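Local coordinates for DNA alpha-glucosyltransferase (Enterobacteria phage T4, PDB 1XV5), which is a glucosyltransferase of the GT-B clan, with two Rossmann-like domains, and holds a bound uridine-5'-diphosphate, at residues Asn198-Ile203 and Ser288-Gln293; Pro85-Gln90 and Arg124-Glu129; Phe139-Asn144 and Phe175-Asp180. All coordinates share one frame; numbering follows the deposited sequence.

Contact 1: Asn198-Ile203 and Ser288-Gln293; sequences NINRWI and SGFGYQ
Asn200, Arg201 and Trp202 pair in parallel register with Phe290, Gly291 and Tyr292, making strands 199-203 and 288-293 neighbours inside the seven-stranded parallel sheet of one Rossmann-like half of this GT-B fold. The backbone evidence is a series of bonds: Phe290 N gives to Ile199 O, Arg201 N to Phe290 O at 2.8 Å, and Tyr292 N to Arg201 O, also at 2.8 Å. A weak bond from Ile203 N to Tyr292 O, 3.3 Å long, continues it. Tyr292 N stands 36° out of the Arg201 carbonyl plane.

Apolar contacts gather on the face that carries Asn200, Trp202, Phe290 and Tyr292, which helices 212-223 and 354-365 cover. There Tyr292 CE2 lies 3.4 Å from Asn200 CB, and Tyr292 CB sits 3.8 Å from Trp202 CD1.

Arg201 forms a polar side-chain link to Ser288. A bend at chi3 (-57°) sets the position of NE, the donor atom. Its NH1 forms a salt bridge with Glu233, which holds the far end of the guanidinium. Ser288 OG, also bonded to Arg284 O, lies in the guanidinium plane and receives a nearly straight bond from Arg201 NE, 2.8 Å and 167° at the hydrogen.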
loop_
_atom_site.group_PDB
_atom_site.type_symbol
_atom_site.label_atom_id
_atom_site.label_comp_id
_atom_site.label_asym_id
_atom_site.label_seq_id
_atom_site.Cartn_x
_atom_site.Cartn_y
_atom_site.Cartn_z
ATOM N N ASN A 198 -21.405 -7.650 -13.677
ATOM C CA ASN A 198 -21.018 -9.044 -13.486
ATOM C C ASN A 198 -19.524 -9.275 -13.300
ATOM O O ASN A 198 -19.094 -10.405 -13.079
ATOM C CB ASN A 198 -21.529 -9.901 -14.646
ATOM C CG ASN A 198 -23.041 -9.882 -14.754
ATOM O OD1 ASN A 198 -23.744 -9.757 -13.748
ATOM N ND2 ASN A 198 -23.552 -10.022 -15.970
ATOM N N ILE A 199 -18.737 -8.206 -13.373
ATOM C CA ILE A 199 -17.295 -8.329 -13.197
ATOM C C ILE A 199 -16.901 -8.082 -11.746
ATOM O O ILE A 199 -17.259 -7.058 -11.156
ATOM C CB ILE A 199 -16.522 -7.321 -14.081
ATOM C CG1 ILE A 199 -16.938 -7.479 -15.544
ATOM C CG2 ILE A 199 -15.023 -7.527 -13.909
ATOM C CD1 ILE A 199 -16.767 -8.880 -16.103
ATOM N N ASN A 200 -16.167 -9.033 -11.178
ATOM C CA ASN A 200 -15.696 -8.942 -9.805
ATOM C C ASN A 200 -14.180 -8.939 -9.914
ATOM O O ASN A 200 -13.577 -9.941 -10.289
ATOM C CB ASN A 200 -16.203 -10.145 -9.008
ATOM C CG ASN A 200 -17.719 -10.234 -9.010
ATOM O OD1 ASN A 200 -18.326 -10.808 -9.921
ATOM N ND2 ASN A 200 -18.339 -9.646 -8.002
ATOM N N ARG A 201 -13.573 -7.804 -9.585
ATOM C CA ARG A 201 -12.131 -7.643 -9.726
ATOM C C ARG A 201 -11.379 -7.456 -8.414
ATOM O O ARG A 201 -11.600 -6.494 -7.678
ATOM C CB ARG A 201 -11.871 -6.461 -10.670
ATOM C CG ARG A 201 -10.436 -6.297 -11.180
ATOM C CD ARG A 201 -10.347 -5.083 -12.114
ATOM N NE ARG A 201 -11.284 -5.179 -13.238
ATOM C CZ ARG A 201 -11.037 -5.811 -14.384
ATOM N NH1 ARG A 201 -9.869 -6.408 -14.588
ATOM N NH2 ARG A 201 -11.975 -5.875 -15.321
ATOM N N TRP A 202 -10.485 -8.399 -8.138
ATOM C CA TRP A 202 -9.647 -8.393 -6.944
ATOM C C TRP A 202 -8.287 -7.828 -7.361
ATOM O O TRP A 202 -7.808 -8.130 -8.454
ATOM C CB TRP A 202 -9.468 -9.836 -6.459
ATOM C CG TRP A 202 -8.622 -10.017 -5.230
ATOM C CD1 TRP A 202 -9.064 -10.148 -3.940
ATOM C CD2 TRP A 202 -7.191 -10.132 -5.177
ATOM N NE1 TRP A 202 -7.997 -10.343 -3.089
ATOM C CE2 TRP A 202 -6.837 -10.338 -3.824
ATOM C CE3 TRP A 202 -6.174 -10.085 -6.144
ATOM C CZ2 TRP A 202 -5.508 -10.496 -3.413
ATOM C CZ3 TRP A 202 -4.850 -10.243 -5.733
ATOM C CH2 TRP A 202 -4.531 -10.445 -4.380
ATOM N N ILE A 203 -7.677 -7.005 -6.511
ATOM C CA ILE A 203 -6.354 -6.449 -6.804
ATOM C C ILE A 203 -5.424 -6.616 -5.603
ATOM O O ILE A 203 -5.851 -6.511 -4.451
ATOM C CB ILE A 203 -6.405 -4.940 -7.180
ATOM C CG1 ILE A 203 -7.190 -4.153 -6.127
ATOM C CG2 ILE A 203 -7.008 -4.771 -8.570
ATOM C CD1 ILE A 203 -7.077 -2.628 -6.292
ATOM N N SER A 288 -15.815 -1.961 -13.501
ATOM C CA SER A 288 -16.133 -3.254 -12.895
ATOM C C SER A 288 -17.171 -3.065 -11.794
ATOM O O SER A 288 -17.084 -2.135 -10.994
ATOM C CB SER A 288 -14.874 -3.889 -12.307
ATOM O OG SER A 288 -13.892 -4.089 -13.307
ATOM N N GLY A 289 -18.153 -3.956 -11.753
ATOM C CA GLY A 289 -19.198 -3.840 -10.754
ATOM C C GLY A 289 -18.711 -3.843 -9.318
ATOM O O GLY A 289 -19.099 -2.987 -8.515
ATOM N N PHE A 290 -17.851 -4.800 -8.989
ATOM C CA PHE A 290 -17.355 -4.908 -7.629
ATOM C C PHE A 290 -15.859 -5.146 -7.548
ATOM O O PHE A 290 -15.308 -5.970 -8.278
ATOM C CB PHE A 290 -18.117 -6.023 -6.903
ATOM C CG PHE A 290 -19.601 -5.836 -6.938
ATOM C CD1 PHE A 290 -20.344 -6.249 -8.043
ATOM C CD2 PHE A 290 -20.245 -5.144 -5.919
ATOM C CE1 PHE A 290 -21.709 -5.962 -8.134
ATOM C CE2 PHE A 290 -21.607 -4.853 -6.003
ATOM C CZ PHE A 290 -22.337 -5.261 -7.112
ATOM N N GLY A 291 -15.216 -4.386 -6.666
ATOM C CA GLY A 291 -13.785 -4.498 -6.456
ATOM C C GLY A 291 -13.548 -5.170 -5.119
ATOM O O GLY A 291 -14.253 -4.899 -4.144
ATOM N N TYR A 292 -12.542 -6.035 -5.065
ATOM C CA TYR A 292 -12.237 -6.770 -3.850
ATOM C C TYR A 292 -10.840 -6.513 -3.313
ATOM O O TYR A 292 -9.862 -6.522 -4.053
ATOM C CB TYR A 292 -12.388 -8.270 -4.103
ATOM C CG TYR A 292 -13.790 -8.697 -4.462
ATOM C CD1 TYR A 292 -14.538 -9.492 -3.594
ATOM C CD2 TYR A 292 -14.372 -8.306 -5.667
ATOM C CE1 TYR A 292 -15.837 -9.890 -3.917
ATOM C CE2 TYR A 292 -15.670 -8.697 -6.002
ATOM C CZ TYR A 292 -16.394 -9.489 -5.122
ATOM O OH TYR A 292 -17.677 -9.877 -5.446
ATOM N N GLN A 293 -10.767 -6.289 -2.009
ATOM C CA GLN A 293 -9.500 -6.070 -1.325
ATOM C C GLN A 293 -9.740 -6.836 -0.040
ATOM O O GLN A 293 -10.412 -6.352 0.871
ATOM C CB GLN A 293 -9.286 -4.581 -1.055
ATOM C CG GLN A 293 -7.818 -4.188 -0.991
ATOM C CD GLN A 293 -7.145 -4.622 0.295
ATOM O OE1 GLN A 293 -7.640 -5.490 1.011
ATOM N NE2 GLN A 293 -6.002 -4.020 0.591
#

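Contact 2: Pro85-Gln90 and Arg124-Glu129; sequences PATSVQ and RNLGLE
Leu126 and Thr87 each donate a backbone N-H across this contact, one on each side of the bridged pair Ala86 and Asn125. Leu126 N reaches Pro85 O at 2.9 Å, nearly in line with the carbonyl bond. Thr87 N lies 3.1 Å from Arg124 O but stands 47° out of that carbonyl's plane. The same Arg124 O also receives a CA-H...O contact from Ala86. The pairing runs in opposite chain directions, Pro85 facing Leu126 and Thr87 facing Arg124, and amounts to a single bridge; on one side the chain turns away in a type I turn from Ala86 to Val89, closed by Val89 N bonding to Ala86 O.

Van der Waals contact centres on Leu126. Its CD1 lies 3.3 Å from Ala86 O and 3.6 Å from Thr87 CA, and makes an apolar contact with Val89 CG2 at 3.9 Å, the two side chains sliding past each other in opposite directions. Ile94 of helix 91-103 touches the same leucine. Thr87 adds its methyl: CG2 is anti to its own carbonyl carbon, beside the backbone N, and packs 3.3 Å from Arg124 C.

Both segments lead into helices. Gln90 is the N-cap residue before helix 91-103, and Gly127, with a positive phi of 76°, takes the same position before helix 128-134. The contact therefore joins the loop after strand 78-83 to the link between helices 119-122 and 128-134, which follow the neighbouring strand 109-114, beyond the C-terminal ends of two adjacent strands of the Rossmann-like parallel sheet.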
loop_
_atom_site.group_PDB
_atom_site.type_symbol
_atom_site.label_atom_id
_atom_site.label_comp_id
_atom_site.label_asym_id
_atom_site.label_seq_id
_atom_site.Cartn_x
_atom_site.Cartn_y
_atom_site.Cartn_z
ATOM N N PRO A 85 18.149 -0.604 2.101
ATOM C CA PRO A 85 18.650 -1.716 1.285
ATOM C C PRO A 85 18.170 -3.099 1.729
ATOM O O PRO A 85 18.021 -3.362 2.921
ATOM C CB PRO A 85 20.166 -1.569 1.403
ATOM C CG PRO A 85 20.345 -0.088 1.557
ATOM C CD PRO A 85 19.258 0.258 2.546
ATOM N N ALA A 86 17.936 -3.979 0.759
ATOM C CA ALA A 86 17.486 -5.339 1.037
ATOM C C ALA A 86 18.678 -6.213 1.423
ATOM O O ALA A 86 19.823 -5.887 1.112
ATOM C CB ALA A 86 16.787 -5.919 -0.185
ATOM N N THR A 87 18.402 -7.328 2.092
ATOM C CA THR A 87 19.455 -8.237 2.534
ATOM C C THR A 87 20.251 -8.891 1.404
ATOM O O THR A 87 21.260 -9.546 1.659
ATOM C CB THR A 87 18.878 -9.358 3.420
ATOM O OG1 THR A 87 17.823 -10.025 2.719
ATOM C CG2 THR A 87 18.338 -8.788 4.722
ATOM N N SER A 88 19.815 -8.703 0.162
ATOM C CA SER A 88 20.503 -9.316 -0.974
ATOM C C SER A 88 21.496 -8.418 -1.712
ATOM O O SER A 88 22.123 -8.850 -2.680
ATOM C CB SER A 88 19.475 -9.850 -1.974
ATOM O OG SER A 88 18.663 -8.805 -2.479
ATOM N N VAL A 89 21.648 -7.176 -1.268
ATOM C CA VAL A 89 22.573 -6.264 -1.933
ATOM C C VAL A 89 24.028 -6.584 -1.599
ATOM O O VAL A 89 24.319 -7.194 -0.571
ATOM C CB VAL A 89 22.299 -4.798 -1.540
ATOM C CG1 VAL A 89 20.865 -4.427 -1.890
ATOM C CG2 VAL A 89 22.564 -4.598 -0.057
ATOM N N GLN A 90 24.937 -6.171 -2.475
ATOM C CA GLN A 90 26.358 -6.405 -2.253
ATOM C C GLN A 90 26.857 -5.465 -1.163
ATOM O O GLN A 90 26.270 -4.409 -0.926
ATOM C CB GLN A 90 27.153 -6.170 -3.541
ATOM C CG GLN A 90 26.874 -7.177 -4.646
ATOM C CD GLN A 90 27.815 -7.017 -5.829
ATOM O OE1 GLN A 90 29.035 -7.133 -5.686
ATOM N NE2 GLN A 90 27.253 -6.750 -7.003
ATOM N N ARG A 124 14.165 -8.431 6.504
ATOM C CA ARG A 124 14.739 -8.538 5.167
ATOM C C ARG A 124 15.414 -7.214 4.820
ATOM O O ARG A 124 15.738 -6.953 3.662
ATOM C CB ARG A 124 13.655 -8.836 4.129
ATOM C CG ARG A 124 13.034 -10.216 4.224
ATOM C CD ARG A 124 12.007 -10.404 3.115
ATOM N NE ARG A 124 11.410 -11.737 3.110
ATOM C CZ ARG A 124 12.097 -12.864 2.959
ATOM N NH1 ARG A 124 11.467 -14.031 2.966
ATOM N NH2 ARG A 124 13.413 -12.827 2.806
ATOM N N ASN A 125 15.618 -6.384 5.838
ATOM C CA ASN A 125 16.246 -5.078 5.668
ATOM C C ASN A 125 17.670 -5.062 6.203
ATOM O O ASN A 125 18.031 -5.864 7.061
ATOM C CB ASN A 125 15.460 -4.001 6.421
ATOM C CG ASN A 125 14.102 -3.739 5.821
ATOM O OD1 ASN A 125 13.081 -3.858 6.497
ATOM N ND2 ASN A 125 14.079 -3.368 4.550
ATOM N N LEU A 126 18.466 -4.131 5.691
ATOM C CA LEU A 126 19.841 -3.953 6.136
ATOM C C LEU A 126 20.006 -2.481 6.483
ATOM O O LEU A 126 19.574 -1.609 5.727
ATOM C CB LEU A 126 20.835 -4.333 5.035
ATOM C CG LEU A 126 21.026 -5.818 4.712
ATOM C CD1 LEU A 126 22.037 -5.966 3.584
ATOM C CD2 LEU A 126 21.505 -6.560 5.949
ATOM N N GLY A 127 20.615 -2.206 7.632
ATOM C CA GLY A 127 20.830 -0.832 8.042
ATOM C C GLY A 127 19.607 -0.111 8.582
ATOM O O GLY A 127 19.606 1.114 8.685
ATOM N N LEU A 128 18.562 -0.854 8.930
ATOM C CA LEU A 128 17.358 -0.226 9.465
ATOM C C LEU A 128 17.633 0.375 10.843
ATOM O O LEU A 128 17.137 1.454 11.170
ATOM C CB LEU A 128 16.217 -1.242 9.568
ATOM C CG LEU A 128 14.882 -0.664 10.054
ATOM C CD1 LEU A 128 14.462 0.491 9.153
ATOM C CD2 LEU A 128 13.824 -1.755 10.055
ATOM N N GLU A 129 18.427 -0.326 11.648
ATOM C CA GLU A 129 18.759 0.156 12.983
ATOM C C GLU A 129 19.491 1.489 12.908
ATOM O O GLU A 129 19.163 2.424 13.636
ATOM C CB GLU A 129 19.627 -0.863 13.734
ATOM C CG GLU A 129 19.996 -0.409 15.142
ATOM C CD GLU A 129 20.831 -1.422 15.911
ATOM O OE1 GLU A 129 21.127 -1.158 17.096
ATOM O OE2 GLU A 129 21.191 -2.474 15.340
#

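Contact 3: Phe139-Asn144 and Phe175-Asp180; sequences FSHSDN and FQPPMD
Ser140 O accepts the backbone N-H of Phe175 at 3.2 Å, with the donor tilted 27° from the carbonyl plane. Phe175 CB points toward segment 139-144, and chi1 (86°) puts CG between the backbone N and the carbonyl carbon; further out, CD2 of Phe175 passes 3.2 Å from Ser140 O.

Stacking follows at the ring tip. The His141 and Phe175 rings form an offset stack, with centroids 4.4 Å apart and planes at 30°. Phe175 CZ lies over one face of the imidazole toward its rim, while Pro177 CD meets the imidazole edge in plane, 3.5 Å from His141 CE1. Strands 137-140 and 172-174 are neighbours in the first parallel sheet of the GT-B fold, the latter outermost, so these residues stand where both strands end, and 175-180 leads on toward the second domain.

The imidazole nitrogens have partners beyond the contact: ND1 bonds Ser305 OG, and NE2 a glycerol probably from the crystallisation liquor.

Apolar contact completes the pairing. Phe139 CB approaches Phe175 CD2 at 3.6 Å, and Phe139 CD2 approaches Phe175 CB at 3.6 Å. Tyr113 stacks on Phe139 and meets the Phe175 ring edge-to-face.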
loop_
_atom_site.group_PDB
_atom_site.type_symbol
_atom_site.label_atom_id
_atom_site.label_comp_id
_atom_site.label_asym_id
_atom_site.label_seq_id
_atom_site.Cartn_x
_atom_site.Cartn_y
_atom_site.Cartn_z
ATOM N N PHE A 139 7.869 7.028 11.960
ATOM C CA PHE A 139 6.457 6.679 11.767
ATOM C C PHE A 139 6.280 5.180 11.510
ATOM O O PHE A 139 7.136 4.543 10.890
ATOM C CB PHE A 139 5.860 7.392 10.549
ATOM C CG PHE A 139 5.649 8.869 10.717
ATOM C CD1 PHE A 139 6.552 9.778 10.175
ATOM C CD2 PHE A 139 4.502 9.356 11.336
ATOM C CE1 PHE A 139 6.312 11.151 10.238
ATOM C CE2 PHE A 139 4.253 10.726 11.405
ATOM C CZ PHE A 139 5.158 11.625 10.852
ATOM N N SER A 140 5.156 4.631 11.967
ATOM C CA SER A 140 4.830 3.223 11.739
ATOM C C SER A 140 3.315 3.101 11.586
ATOM O O SER A 140 2.575 4.002 11.972
ATOM C CB SER A 140 5.300 2.343 12.899
ATOM O OG SER A 140 4.428 2.438 14.010
ATOM N N HIS A 141 2.860 1.982 11.032
ATOM C CA HIS A 141 1.431 1.755 10.819
ATOM C C HIS A 141 0.657 1.382 12.083
ATOM O O HIS A 141 -0.571 1.482 12.109
ATOM C CB HIS A 141 1.215 0.642 9.788
ATOM C CG HIS A 141 1.456 1.059 8.371
ATOM N ND1 HIS A 141 0.681 1.998 7.725
ATOM C CD2 HIS A 141 2.366 0.633 7.463
ATOM C CE1 HIS A 141 1.100 2.129 6.479
ATOM N NE2 HIS A 141 2.121 1.311 6.294
ATOM N N SER A 142 1.357 0.950 13.127
ATOM C CA SER A 142 0.664 0.543 14.346
ATOM C C SER A 142 1.506 0.603 15.615
ATOM O O SER A 142 2.681 0.233 15.616
ATOM C CB SER A 142 0.122 -0.878 14.167
ATOM O OG SER A 142 -0.484 -1.357 15.358
ATOM N N ASP A 143 0.892 1.069 16.699
ATOM C CA ASP A 143 1.580 1.155 17.980
ATOM C C ASP A 143 1.896 -0.254 18.486
ATOM O O ASP A 143 2.831 -0.446 19.264
ATOM C CB ASP A 143 0.708 1.869 19.025
ATOM C CG ASP A 143 0.400 3.312 18.660
ATOM O OD1 ASP A 143 1.247 3.972 18.024
ATOM O OD2 ASP A 143 -0.692 3.801 19.030
ATOM N N ASN A 144 1.118 -1.236 18.035
ATOM C CA ASN A 144 1.307 -2.622 18.467
ATOM C C ASN A 144 1.940 -3.533 17.420
ATOM O O ASN A 144 1.969 -4.754 17.589
ATOM C CB ASN A 144 -0.033 -3.213 18.910
ATOM C CG ASN A 144 -0.594 -2.517 20.133
ATOM O OD1 ASN A 144 0.023 -2.520 21.196
ATOM N ND2 ASN A 144 -1.765 -1.909 19.985
ATOM N N PHE A 175 0.875 6.675 11.525
ATOM C CA PHE A 175 0.583 7.368 10.281
ATOM C C PHE A 175 -0.262 6.462 9.402
ATOM O O PHE A 175 -0.312 5.247 9.615
ATOM C CB PHE A 175 1.878 7.727 9.537
ATOM C CG PHE A 175 2.400 6.625 8.646
ATOM C CD1 PHE A 175 2.163 6.650 7.273
ATOM C CD2 PHE A 175 3.118 5.562 9.181
ATOM C CE1 PHE A 175 2.638 5.633 6.441
ATOM C CE2 PHE A 175 3.598 4.538 8.365
ATOM C CZ PHE A 175 3.358 4.573 6.988
ATOM N N GLN A 176 -0.940 7.066 8.434
ATOM C CA GLN A 176 -1.742 6.327 7.465
ATOM C C GLN A 176 -1.123 6.673 6.121
ATOM O O GLN A 176 -0.688 7.805 5.919
ATOM C CB GLN A 176 -3.192 6.813 7.438
ATOM C CG GLN A 176 -3.973 6.620 8.708
ATOM C CD GLN A 176 -5.316 7.318 8.634
ATOM O OE1 GLN A 176 -6.226 6.880 7.918
ATOM N NE2 GLN A 176 -5.443 8.421 9.357
ATOM N N PRO A 177 -1.061 5.707 5.191
ATOM C CA PRO A 177 -0.489 5.959 3.860
ATOM C C PRO A 177 -1.579 6.655 3.032
ATOM O O PRO A 177 -2.533 6.014 2.583
ATOM C CB PRO A 177 -0.157 4.557 3.362
ATOM C CG PRO A 177 -1.237 3.717 3.980
ATOM C CD PRO A 177 -1.370 4.275 5.380
ATOM N N PRO A 178 -1.446 7.975 2.813
ATOM C CA PRO A 178 -2.421 8.767 2.060
ATOM C C PRO A 178 -2.351 8.728 0.545
ATOM O O PRO A 178 -1.312 8.453 -0.046
ATOM C CB PRO A 178 -2.190 10.198 2.571
ATOM C CG PRO A 178 -1.053 10.085 3.612
ATOM C CD PRO A 178 -0.326 8.832 3.228
ATOM N N MET A 179 -3.486 9.036 -0.070
ATOM C CA MET A 179 -3.595 9.095 -1.518
ATOM C C MET A 179 -4.518 10.255 -1.851
ATOM O O MET A 179 -5.426 10.562 -1.080
ATOM C CB MET A 179 -4.197 7.799 -2.063
ATOM C CG MET A 179 -4.367 7.785 -3.565
ATOM S SD MET A 179 -4.944 6.185 -4.149
ATOM C CE MET A 179 -6.723 6.471 -4.210
ATOM N N ASP A 180 -4.272 10.920 -2.976
ATOM C CA ASP A 180 -5.146 12.006 -3.383
ATOM C C ASP A 180 -6.337 11.285 -4.009
ATOM O O ASP A 180 -6.341 10.973 -5.204
ATOM C CB ASP A 180 -4.481 12.900 -4.430
ATOM C CG ASP A 180 -5.310 14.131 -4.750
ATOM O OD1 ASP A 180 -6.547 14.073 -4.577
ATOM O OD2 ASP A 180 -4.730 15.151 -5.183
#

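Along the chain contact 2 comes first, then contact 3, then contact 1. Contacts 2 and 3 belong to one seven-stranded parallel sheet and its connections, with helix 128-134 leading into strand 137-140; their centres lie about 22 Å apart. Contact 1 sits in the second seven-stranded sheet, its centre about 25 Å from that of contact 3 and about 36 Å from that of contact 2; contacts 1 and 2 lie on opposite sides of the chain's centre. No two contacts touch. The side chains of Ile203 (contact 1) and Pro177 (contact 3) lie about 5 Å and 6 Å from the bound UDP, that of Arg124 (contact 2) about 12 Å, so both GT-B domains approach the ligand.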